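Local coordinates for DNA/pantothenate metabolism flavoprotein (Streptomyces sparsogenes DSM 40356, PDB 7CFU) that binds flavin mononucleotide and, as an FMN-dependent cysteine decarboxylase of the flavoprotein family, probably carries out oxidative decarboxylation of a cysteine in a biosynthetic pathway, at residues P134-P139 against Q188-T193; L24-C29 against A42-T47; A109-K114 against V123-V128. All blocks are in the same frame, centred on the assembly; numbering follows the deposited sequence.

Contact 1: residues P134-P139 against Q188-T193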
loop_
_atom_site.group_PDB
_atom_site.type_symbol
_atom_site.label_atom_id
_atom_site.label_comp_id
_atom_site.label_asym_id
_atom_site.label_seq_id
_atom_site.Cartn_x
_atom_site.Cartn_y
_atom_site.Cartn_z
ATOM N N PRO A 134 -36.886 10.121 -22.537
ATOM C CA PRO A 134 -37.798 9.229 -21.802
ATOM C C PRO A 134 -37.022 8.361 -20.821
ATOM O O PRO A 134 -36.011 7.745 -21.173
ATOM C CB PRO A 134 -38.441 8.384 -22.908
ATOM C CG PRO A 134 -38.353 9.232 -24.139
ATOM C CD PRO A 134 -37.078 10.030 -23.999
ATOM N N THR A 135 -37.517 8.294 -19.586
ATOM C CA THR A 135 -36.816 7.621 -18.500
ATOM C C THR A 135 -37.744 6.649 -17.787
ATOM O O THR A 135 -38.849 7.022 -17.377
ATOM C CB THR A 135 -36.255 8.644 -17.501
ATOM O OG1 THR A 135 -35.393 9.557 -18.194
ATOM C CG2 THR A 135 -35.459 7.945 -16.397
ATOM N N VAL A 136 -37.275 5.418 -17.614
ATOM C CA VAL A 136 -37.991 4.372 -16.896
ATOM C C VAL A 136 -37.182 3.991 -15.663
ATOM O O VAL A 136 -35.992 3.677 -15.772
ATOM C CB VAL A 136 -38.224 3.143 -17.792
ATOM C CG1 VAL A 136 -38.865 2.015 -16.997
ATOM C CG2 VAL A 136 -39.059 3.523 -19.027
ATOM N N ILE A 137 -37.836 3.987 -14.501
ATOM C CA ILE A 137 -37.225 3.624 -13.223
ATOM C C ILE A 137 -37.954 2.399 -12.690
ATOM O O ILE A 137 -39.179 2.433 -12.496
ATOM C CB ILE A 137 -37.286 4.788 -12.214
ATOM C CG1 ILE A 137 -36.588 6.022 -12.781
ATOM C CG2 ILE A 137 -36.735 4.396 -10.858
ATOM C CD1 ILE A 137 -36.803 7.266 -11.948
ATOM N N ALA A 138 -37.205 1.326 -12.434
ATOM C CA ALA A 138 -37.759 0.053 -11.974
ATOM C C ALA A 138 -37.172 -0.272 -10.606
ATOM O O ALA A 138 -36.194 -1.032 -10.499
ATOM C CB ALA A 138 -37.484 -1.069 -12.973
ATOM N N PRO A 139 -37.753 0.271 -9.539
ATOM C CA PRO A 139 -37.211 0.037 -8.195
ATOM C C PRO A 139 -37.490 -1.375 -7.704
ATOM O O PRO A 139 -38.481 -2.004 -8.082
ATOM C CB PRO A 139 -37.946 1.067 -7.329
ATOM C CG PRO A 139 -39.222 1.332 -8.065
ATOM C CD PRO A 139 -38.876 1.222 -9.533
ATOM N N GLN A 188 -41.030 -4.635 -19.141
ATOM C CA GLN A 188 -40.936 -4.800 -20.591
ATOM C C GLN A 188 -41.859 -3.834 -21.326
ATOM O O GLN A 188 -41.464 -3.227 -22.328
ATOM C CB GLN A 188 -41.238 -6.246 -20.978
ATOM C CG GLN A 188 -40.262 -7.243 -20.380
ATOM C CD GLN A 188 -40.315 -8.596 -21.067
ATOM O OE1 GLN A 188 -41.202 -8.857 -21.880
ATOM N NE2 GLN A 188 -39.360 -9.464 -20.741
ATOM N N SER A 189 -43.086 -3.671 -20.836
ATOM C CA SER A 189 -44.021 -2.746 -21.466
ATOM C C SER A 189 -43.534 -1.303 -21.356
ATOM O O SER A 189 -43.607 -0.536 -22.326
ATOM C CB SER A 189 -45.401 -2.901 -20.827
ATOM O OG SER A 189 -46.305 -1.919 -21.300
ATOM N N ALA A 190 -43.032 -0.916 -20.180
ATOM C CA ALA A 190 -42.569 0.456 -19.986
ATOM C C ALA A 190 -41.352 0.766 -20.848
ATOM O O ALA A 190 -41.263 1.848 -21.437
ATOM C CB ALA A 190 -42.251 0.697 -18.511
ATOM N N ILE A 191 -40.404 -0.169 -20.938
ATOM C CA ILE A 191 -39.201 0.084 -21.727
ATOM C C ILE A 191 -39.537 0.143 -23.213
ATOM O O ILE A 191 -39.039 1.018 -23.934
ATOM C CB ILE A 191 -38.120 -0.967 -21.417
ATOM C CG1 ILE A 191 -37.591 -0.779 -19.991
ATOM C CG2 ILE A 191 -36.989 -0.888 -22.421
ATOM C CD1 ILE A 191 -36.529 -1.788 -19.592
ATOM N N SER A 192 -40.368 -0.790 -23.697
ATOM C CA SER A 192 -40.790 -0.768 -25.098
ATOM C C SER A 192 -41.429 0.569 -25.453
ATOM O O SER A 192 -41.132 1.157 -26.499
ATOM C CB SER A 192 -41.773 -1.909 -25.371
ATOM O OG SER A 192 -41.196 -3.174 -25.092
ATOM N N THR A 193 -42.314 1.061 -24.583
ATOM C CA THR A 193 -42.932 2.368 -24.790
ATOM C C THR A 193 -41.877 3.464 -24.907
ATOM O O THR A 193 -41.941 4.318 -25.802
ATOM C CB THR A 193 -43.893 2.663 -23.634
ATOM O OG1 THR A 193 -44.895 1.641 -23.577
ATOM C CG2 THR A 193 -44.547 4.022 -23.800
#
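Val136 packs on Ala190 and Ile191 where helix 187-199 covers one face of the parallel sheet of this Rossmann-like alpha/beta fold. Strand 135-139 sits inside that sheet, hydrogen-bonded through Val136 to Leu102 and Ile104 of the neighbouring strand, and the helix covers it from one side. The CB of Val136 points toward the helix and its two methyls divide the work. CG1, placed anti to the backbone N (chi1 175°), comes up against the methyl of Ala190, with 3.9 Å between Val136 CG1 and Ala190 CB. Val136 CG1 also reaches Ile191, 4.3 Å from Ile191 CG1. CG2, anti to the carbonyl carbon instead, rests on helix backbone: Val136 CG2 is 3.7 Å from Ala190 O. The helix thus meets the valine with main chain as well as side chains, and the small Ala190 is consistent with the close approach of the backbones, 6.6 Å between Val136 CA and Ile191 CA. Val166 touches both Val136 and Ala190, while Ile191 also leans on Val103 and Leu44, which extends the apolar layer along the sheet. Within the same helical turn, spanning Ala190 and Ile191, Gln188 O accepts from both Ser192 N and Ser192 OG, from opposite faces of its carbonyl plane, with 2.8 Å from Ser192 OG to Gln188 O.

Contact 2: residues L24-C29 against A42-T47. With FMN (flavin mononucleotide), chain Y.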
loop_
_atom_site.group_PDB
_atom_site.type_symbol
_atom_site.label_atom_id
_atom_site.label_comp_id
_atom_site.label_asym_id
_atom_site.label_seq_id
_atom_site.Cartn_x
_atom_site.Cartn_y
_atom_site.Cartn_z
ATOM N N LEU A 24 -29.646 3.512 -25.757
ATOM C CA LEU A 24 -30.195 3.201 -24.443
ATOM C C LEU A 24 -29.101 3.321 -23.387
ATOM O O LEU A 24 -28.112 2.582 -23.425
ATOM C CB LEU A 24 -30.806 1.799 -24.436
ATOM C CG LEU A 24 -31.263 1.226 -23.102
ATOM C CD1 LEU A 24 -32.362 2.092 -22.515
ATOM C CD2 LEU A 24 -31.766 -0.185 -23.307
ATOM N N LEU A 25 -29.278 4.255 -22.453
ATOM C CA LEU A 25 -28.416 4.374 -21.284
ATOM C C LEU A 25 -29.088 3.676 -20.107
ATOM O O LEU A 25 -30.246 3.963 -19.787
ATOM C CB LEU A 25 -28.132 5.839 -20.954
ATOM C CG LEU A 25 -27.115 6.100 -19.839
ATOM C CD1 LEU A 25 -25.762 5.499 -20.166
ATOM C CD2 LEU A 25 -26.995 7.589 -19.585
ATOM N N TRP A 26 -28.352 2.786 -19.452
ATOM C CA TRP A 26 -28.907 1.843 -18.483
ATOM C C TRP A 26 -28.154 1.957 -17.159
ATOM O O TRP A 26 -26.991 1.553 -17.068
ATOM C CB TRP A 26 -28.827 0.431 -19.056
ATOM C CG TRP A 26 -29.342 -0.668 -18.208
ATOM C CD1 TRP A 26 -29.931 -0.570 -16.981
ATOM C CD2 TRP A 26 -29.290 -2.064 -18.519
ATOM N NE1 TRP A 26 -30.246 -1.825 -16.507
ATOM C CE2 TRP A 26 -29.871 -2.757 -17.438
ATOM C CE3 TRP A 26 -28.821 -2.792 -19.614
ATOM C CZ2 TRP A 26 -29.992 -4.140 -17.420
ATOM C CZ3 TRP A 26 -28.942 -4.166 -19.594
ATOM C CH2 TRP A 26 -29.523 -4.825 -18.505
ATOM N N GLY A 27 -28.814 2.488 -16.130
ATOM C CA GLY A 27 -28.211 2.588 -14.802
ATOM C C GLY A 27 -28.550 1.399 -13.915
ATOM O O GLY A 27 -29.692 0.949 -13.871
ATOM N N VAL A 28 -27.551 0.931 -13.159
ATOM C CA VAL A 28 -27.687 -0.256 -12.314
ATOM C C VAL A 28 -27.340 0.127 -10.881
ATOM O O VAL A 28 -26.238 0.618 -10.611
ATOM C CB VAL A 28 -26.796 -1.422 -12.784
ATOM C CG1 VAL A 28 -26.992 -2.627 -11.879
ATOM C CG2 VAL A 28 -27.090 -1.807 -14.227
ATOM N N CYS A 29 -28.273 -0.106 -9.961
ATOM C CA CYS A 29 -28.050 0.193 -8.553
ATOM C C CYS A 29 -27.810 -1.099 -7.775
ATOM O O CYS A 29 -28.030 -2.205 -8.272
ATOM C CB CYS A 29 -29.241 0.961 -7.974
ATOM S SG CYS A 29 -29.632 2.485 -8.854
ATOM N N ALA A 42 -30.043 -9.695 -22.659
ATOM C CA ALA A 42 -30.393 -10.601 -23.752
ATOM C C ALA A 42 -31.766 -10.272 -24.327
ATOM O O ALA A 42 -31.962 -10.329 -25.547
ATOM C CB ALA A 42 -30.353 -12.050 -23.267
ATOM N N TRP A 43 -32.733 -9.938 -23.466
ATOM C CA TRP A 43 -34.052 -9.533 -23.949
ATOM C C TRP A 43 -33.969 -8.259 -24.778
ATOM O O TRP A 43 -34.621 -8.144 -25.822
ATOM C CB TRP A 43 -35.015 -9.333 -22.780
ATOM C CG TRP A 43 -36.324 -8.719 -23.192
ATOM C CD1 TRP A 43 -37.353 -9.344 -23.835
ATOM C CD2 TRP A 43 -36.739 -7.358 -23.003
ATOM N NE1 TRP A 43 -38.385 -8.462 -24.047
ATOM C CE2 TRP A 43 -38.032 -7.236 -23.551
ATOM C CE3 TRP A 43 -36.146 -6.235 -22.420
ATOM C CZ2 TRP A 43 -38.743 -6.035 -23.530
ATOM C CZ3 TRP A 43 -36.855 -5.042 -22.403
ATOM C CH2 TRP A 43 -38.139 -4.952 -22.957
ATOM N N LEU A 44 -33.177 -7.286 -24.321
ATOM C CA LEU A 44 -33.047 -6.029 -25.045
ATOM C C LEU A 44 -32.413 -6.245 -26.413
ATOM O O LEU A 44 -32.817 -5.621 -27.400
ATOM C CB LEU A 44 -32.227 -5.036 -24.219
ATOM C CG LEU A 44 -32.940 -4.365 -23.043
ATOM C CD1 LEU A 44 -31.935 -3.716 -22.090
ATOM C CD2 LEU A 44 -33.932 -3.343 -23.551
ATOM N N ARG A 45 -31.412 -7.118 -26.494
ATOM C CA ARG A 45 -30.716 -7.318 -27.761
ATOM C C ARG A 45 -31.429 -8.327 -28.655
ATOM O O ARG A 45 -31.674 -8.052 -29.835
ATOM C CB ARG A 45 -29.279 -7.754 -27.497
ATOM C CG ARG A 45 -28.442 -6.660 -26.902
ATOM C CD ARG A 45 -26.991 -7.055 -26.800
ATOM N NE ARG A 45 -26.198 -5.906 -26.391
ATOM C CZ ARG A 45 -25.729 -5.004 -27.245
ATOM N NH1 ARG A 45 -25.975 -5.135 -28.545
ATOM N NH2 ARG A 45 -25.021 -3.972 -26.806
ATOM N N GLY A 46 -31.779 -9.496 -28.106
ATOM C CA GLY A 46 -32.290 -10.589 -28.918
ATOM C C GLY A 46 -33.767 -10.524 -29.236
ATOM O O GLY A 46 -34.209 -11.179 -30.184
ATOM N N THR A 47 -34.541 -9.754 -28.474
ATOM C CA THR A 47 -35.981 -9.637 -28.675
ATOM C C THR A 47 -36.403 -8.242 -29.111
ATOM O O THR A 47 -37.173 -8.099 -30.063
ATOM C CB THR A 47 -36.738 -10.022 -27.387
ATOM O OG1 THR A 47 -36.459 -11.384 -27.035
ATOM C CG2 THR A 47 -38.236 -9.845 -27.570
HETATM N N1 FMN Y . -31.623 -1.770 -1.352
HETATM C C2 FMN Y . -32.817 -1.630 -2.017
HETATM O O2 FMN Y . -33.410 -0.564 -1.952
HETATM N N3 FMN Y . -33.332 -2.670 -2.763
HETATM C C4 FMN Y . -32.654 -3.870 -2.827
HETATM O O4 FMN Y . -33.121 -4.799 -3.484
HETATM C C4A FMN Y . -31.453 -4.019 -2.144
HETATM N N5 FMN Y . -30.758 -5.205 -2.204
HETATM C C5A FMN Y . -29.554 -5.337 -1.543
HETATM C C6 FMN Y . -28.870 -6.540 -1.613
HETATM C C7 FMN Y . -27.660 -6.682 -0.949
HETATM C C7M FMN Y . -26.914 -7.990 -1.030
HETATM C C8 FMN Y . -27.142 -5.629 -0.205
HETATM C C8M FMN Y . -25.829 -5.811 0.517
HETATM C C9 FMN Y . -27.832 -4.420 -0.129
HETATM C C9A FMN Y . -29.041 -4.277 -0.799
HETATM N N10 FMN Y . -29.753 -3.089 -0.732
HETATM C C10 FMN Y . -30.941 -2.958 -1.412
HETATM C "C1'" FMN Y . -29.228 -1.928 0.045
HETATM C "C2'" FMN Y . -28.517 -0.993 -0.920
HETATM O "O2'" FMN Y . -27.482 -1.692 -1.598
HETATM C "C3'" FMN Y . -28.008 0.228 -0.155
HETATM O "O3'" FMN Y . -29.108 1.023 0.237
HETATM C "C4'" FMN Y . -26.985 1.052 -0.953
HETATM O "O4'" FMN Y . -26.534 2.139 -0.165
HETATM C "C5'" FMN Y . -27.586 1.581 -2.244
HETATM O "O5'" FMN Y . -26.556 2.132 -3.042
HETATM P P FMN Y . -26.875 2.739 -4.492
HETATM O O1P FMN Y . -25.956 3.912 -4.739
HETATM O O2P FMN Y . -26.725 1.631 -5.478
HETATM O O3P FMN Y . -28.295 3.263 -4.583
#
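The side chains of Leu24 and Leu44 cross at about a right angle, strand 23-28 supplying the first and helix 37-48 the second. One methyl of Leu24 sits against the forked end of Leu44: Leu24 CD2 is 3.7 Å from Leu44 CD1 and 3.8 Å from Leu44 CD2. Two residues along the strand, on the same face of the sheet, Trp26 slants against the same methyl, Leu44 CD1. With CG anti to the backbone N (chi1 180°), the indole extends out from the strand, and chi2 near 2° turns CD1 back toward the backbone, leaving the benzo half outermost. That half is what touches, with Trp26 CZ3 at 3.9 Å from Leu44 CD1; the methyl approaches the ring obliquely. Leu44 CD1 is therefore shared between an aliphatic and an aromatic neighbour. The ring's polar edge has its own partner, since NE1 is hydrogen-bonded to Leu105 O on strand 101-107, a bond that would fix the indole's rotation. Val37, Val40 and Asn41 of the same helix also touch Trp26. The side chains bridge backbones set well apart, 9.7 Å between Leu24 CA and Leu44 CA. From Leu44 on, the helix widens into a pi-type turn (44-47). At the other end of the strand, Cys29 CB lies 3.6 Å from FMN O2P, where Gly30 and Ser31 continue the flavin pocket. A helix held by apolar side chains on the strand that precedes it, with the next strand 52-57 pairing alongside, is the beta-alpha-beta crossover of a Rossmann-like sheet, whose strand ends here lead into the FMN pocket.

Contact 3: residues A109-K114 against V123-V128. With FMN (flavin mononucleotide), chain Y.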
loop_
_atom_site.group_PDB
_atom_site.type_symbol
_atom_site.label_atom_id
_atom_site.label_comp_id
_atom_site.label_asym_id
_atom_site.label_seq_id
_atom_site.Cartn_x
_atom_site.Cartn_y
_atom_site.Cartn_z
ATOM N N ALA A 109 -34.181 1.868 -3.338
ATOM C CA ALA A 109 -34.876 2.923 -2.610
ATOM C C ALA A 109 -33.993 4.158 -2.488
ATOM O O ALA A 109 -34.461 5.288 -2.657
ATOM C CB ALA A 109 -35.303 2.423 -1.226
ATOM N N ASN A 110 -32.702 3.952 -2.211
ATOM C CA ASN A 110 -31.743 5.053 -2.154
ATOM C C ASN A 110 -31.797 5.892 -3.424
ATOM O O ASN A 110 -31.839 7.129 -3.367
ATOM C CB ASN A 110 -30.336 4.486 -1.948
ATOM C CG ASN A 110 -29.297 5.557 -1.694
ATOM O OD1 ASN A 110 -29.476 6.433 -0.838
ATOM N ND2 ASN A 110 -28.200 5.501 -2.454
ATOM N N PHE A 111 -31.794 5.230 -4.586
ATOM C CA PHE A 111 -31.854 5.957 -5.850
ATOM C C PHE A 111 -33.118 6.806 -5.951
ATOM O O PHE A 111 -33.062 7.959 -6.402
ATOM C CB PHE A 111 -31.779 4.995 -7.040
ATOM C CG PHE A 111 -31.955 5.689 -8.351
ATOM C CD1 PHE A 111 -33.210 5.774 -8.944
ATOM C CD2 PHE A 111 -30.877 6.318 -8.969
ATOM C CE1 PHE A 111 -33.381 6.451 -10.138
ATOM C CE2 PHE A 111 -31.048 6.990 -10.164
ATOM C CZ PHE A 111 -32.301 7.056 -10.745
ATOM N N LEU A 112 -34.270 6.243 -5.572
ATOM C CA LEU A 112 -35.518 7.004 -5.621
ATOM C C LEU A 112 -35.401 8.291 -4.829
ATOM O O LEU A 112 -35.813 9.363 -5.294
ATOM C CB LEU A 112 -36.676 6.177 -5.068
ATOM C CG LEU A 112 -37.049 4.881 -5.772
ATOM C CD1 LEU A 112 -38.200 4.215 -5.034
ATOM C CD2 LEU A 112 -37.407 5.162 -7.221
ATOM N N ALA A 113 -34.814 8.210 -3.636
ATOM C CA ALA A 113 -34.652 9.398 -2.810
ATOM C C ALA A 113 -33.754 10.423 -3.493
ATOM O O ALA A 113 -34.081 11.614 -3.553
ATOM C CB ALA A 113 -34.087 8.999 -1.451
ATOM N N LYS A 114 -32.621 9.978 -4.037
ATOM C CA LYS A 114 -31.705 10.929 -4.659
ATOM C C LYS A 114 -32.323 11.556 -5.905
ATOM O O LYS A 114 -32.258 12.780 -6.093
ATOM C CB LYS A 114 -30.388 10.231 -4.993
ATOM C CG LYS A 114 -29.547 9.847 -3.777
ATOM C CD LYS A 114 -28.252 9.136 -4.205
ATOM C CE LYS A 114 -27.346 8.851 -3.002
ATOM N NZ LYS A 114 -26.109 8.131 -3.407
ATOM N N VAL A 123 -21.848 9.432 -10.356
ATOM C CA VAL A 123 -22.036 9.599 -11.797
ATOM C C VAL A 123 -23.489 9.343 -12.185
ATOM O O VAL A 123 -24.083 10.117 -12.951
ATOM C CB VAL A 123 -21.069 8.702 -12.595
ATOM C CG1 VAL A 123 -21.428 8.739 -14.070
ATOM C CG2 VAL A 123 -19.636 9.180 -12.413
ATOM N N LEU A 124 -24.096 8.280 -11.644
ATOM C CA LEU A 124 -25.453 7.922 -12.055
ATOM C C LEU A 124 -26.435 9.049 -11.770
ATOM O O LEU A 124 -27.157 9.494 -12.668
ATOM C CB LEU A 124 -25.915 6.650 -11.351
ATOM C CG LEU A 124 -27.341 6.219 -11.740
ATOM C CD1 LEU A 124 -27.433 5.966 -13.247
ATOM C CD2 LEU A 124 -27.818 5.008 -10.951
ATOM N N THR A 125 -26.462 9.541 -10.529
ATOM C CA THR A 125 -27.481 10.522 -10.175
ATOM C C THR A 125 -27.191 11.874 -10.810
ATOM O O THR A 125 -28.120 12.646 -11.066
ATOM C CB THR A 125 -27.601 10.658 -8.657
ATOM O OG1 THR A 125 -26.327 10.991 -8.095
ATOM C CG2 THR A 125 -28.111 9.337 -8.045
ATOM N N ALA A 126 -25.918 12.159 -11.096
ATOM C CA ALA A 126 -25.580 13.351 -11.864
ATOM C C ALA A 126 -26.044 13.215 -13.304
ATOM O O ALA A 126 -26.499 14.189 -13.914
ATOM C CB ALA A 126 -24.068 13.603 -11.823
ATOM N N THR A 127 -25.931 12.013 -13.863
ATOM C CA THR A 127 -26.388 11.782 -15.227
ATOM C C THR A 127 -27.896 11.973 -15.351
ATOM O O THR A 127 -28.373 12.451 -16.387
ATOM C CB THR A 127 -25.956 10.388 -15.675
ATOM O OG1 THR A 127 -24.525 10.301 -15.598
ATOM C CG2 THR A 127 -26.396 10.115 -17.104
ATOM N N VAL A 128 -28.653 11.617 -14.306
ATOM C CA VAL A 128 -30.098 11.856 -14.301
ATOM C C VAL A 128 -30.388 13.335 -14.538
ATOM O O VAL A 128 -31.227 13.696 -15.376
ATOM C CB VAL A 128 -30.715 11.376 -12.974
ATOM C CG1 VAL A 128 -32.168 11.852 -12.842
ATOM C CG2 VAL A 128 -30.623 9.861 -12.836
HETATM N N1 FMN Y . -31.623 -1.770 -1.352
HETATM C C2 FMN Y . -32.817 -1.630 -2.017
HETATM O O2 FMN Y . -33.410 -0.564 -1.952
HETATM N N3 FMN Y . -33.332 -2.670 -2.763
HETATM C C4 FMN Y . -32.654 -3.870 -2.827
HETATM O O4 FMN Y . -33.121 -4.799 -3.484
HETATM C C4A FMN Y . -31.453 -4.019 -2.144
HETATM N N5 FMN Y . -30.758 -5.205 -2.204
HETATM C C5A FMN Y . -29.554 -5.337 -1.543
HETATM C C6 FMN Y . -28.870 -6.540 -1.613
HETATM C C7 FMN Y . -27.660 -6.682 -0.949
HETATM C C7M FMN Y . -26.914 -7.990 -1.030
HETATM C C8 FMN Y . -27.142 -5.629 -0.205
HETATM C C8M FMN Y . -25.829 -5.811 0.517
HETATM C C9 FMN Y . -27.832 -4.420 -0.129
HETATM C C9A FMN Y . -29.041 -4.277 -0.799
HETATM N N10 FMN Y . -29.753 -3.089 -0.732
HETATM C C10 FMN Y . -30.941 -2.958 -1.412
HETATM C "C1'" FMN Y . -29.228 -1.928 0.045
HETATM C "C2'" FMN Y . -28.517 -0.993 -0.920
HETATM O "O2'" FMN Y . -27.482 -1.692 -1.598
HETATM C "C3'" FMN Y . -28.008 0.228 -0.155
HETATM O "O3'" FMN Y . -29.108 1.023 0.237
HETATM C "C4'" FMN Y . -26.985 1.052 -0.953
HETATM O "O4'" FMN Y . -26.534 2.139 -0.165
HETATM C "C5'" FMN Y . -27.586 1.581 -2.244
HETATM O "O5'" FMN Y . -26.556 2.132 -3.042
HETATM P P FMN Y . -26.875 2.739 -4.492
HETATM O O1P FMN Y . -25.956 3.912 -4.739
HETATM O O2P FMN Y . -26.725 1.631 -5.478
HETATM O O3P FMN Y . -28.295 3.263 -4.583
#
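Phe111 fits its ring among side chains of helix 123-130, and these apolar contacts carry most of the packing. CG lies anti to the backbone N, which carries the phenyl toward that helix, where Val128 CG2 comes in at the ring edge, 3.9 Å from Phe111 CZ. The side chains of Leu124 and Phe111 cross at about a right angle, Leu124 CD2 meeting the ring obliquely, 3.9 Å from Phe111 CE2. Beside them the aliphatic run of Lys114 rests on Thr125, with Lys114 CD 3.8 Å from Thr125 CG2. With an alanine at Phe111 the ring is gone, which is likely to open a gap between the helices and leave Leu124 and Val128 without their shared apolar partner. Charged and polar ends turn elsewhere: Lys114 NZ forms a salt bridge with Asp121, and Thr125 OG1 a hydrogen bond with Asp122. Toward the cofactor, Ala109 N donates to FMN O2 at 2.9 Å (163°), and Asn110 ND2 to FMN O3P at 3.1 Å (169°). Asn110 OD1 accepts from Ala120 N of the second subunit, which would help fix the amide's rotation. Segments 109-114 and 123-128, inclined at 40°, serve different flavins: helix 109-117 starts at one FMN site on a subunit interface, while Ala126 touches another FMN.

In the fold
Along the chain contact 2 closes first, contact 3 follows and contact 1 comes last; contacts 1 and 2 each join a helix to the five-stranded parallel sheet, while contact 3 joins two helices packed against it. Contacts 1 and 2, with centres 11 Å apart, lie on the same face, where helices 187-199 and 37-48 touch through Ile191 and Leu44. Contact 3, about 16 Å from contact 1 and 18 Å from contact 2 between centres, lies on the other face: Ile137 meets Leu112 and Phe111, while Cys29 SG reaches Leu124 and Phe111. Strands 23-28 and 135-139 are thus packed from both sides. Contacts 2 and 3 converge on the same FMN, so the core layers and the flavin site share residues.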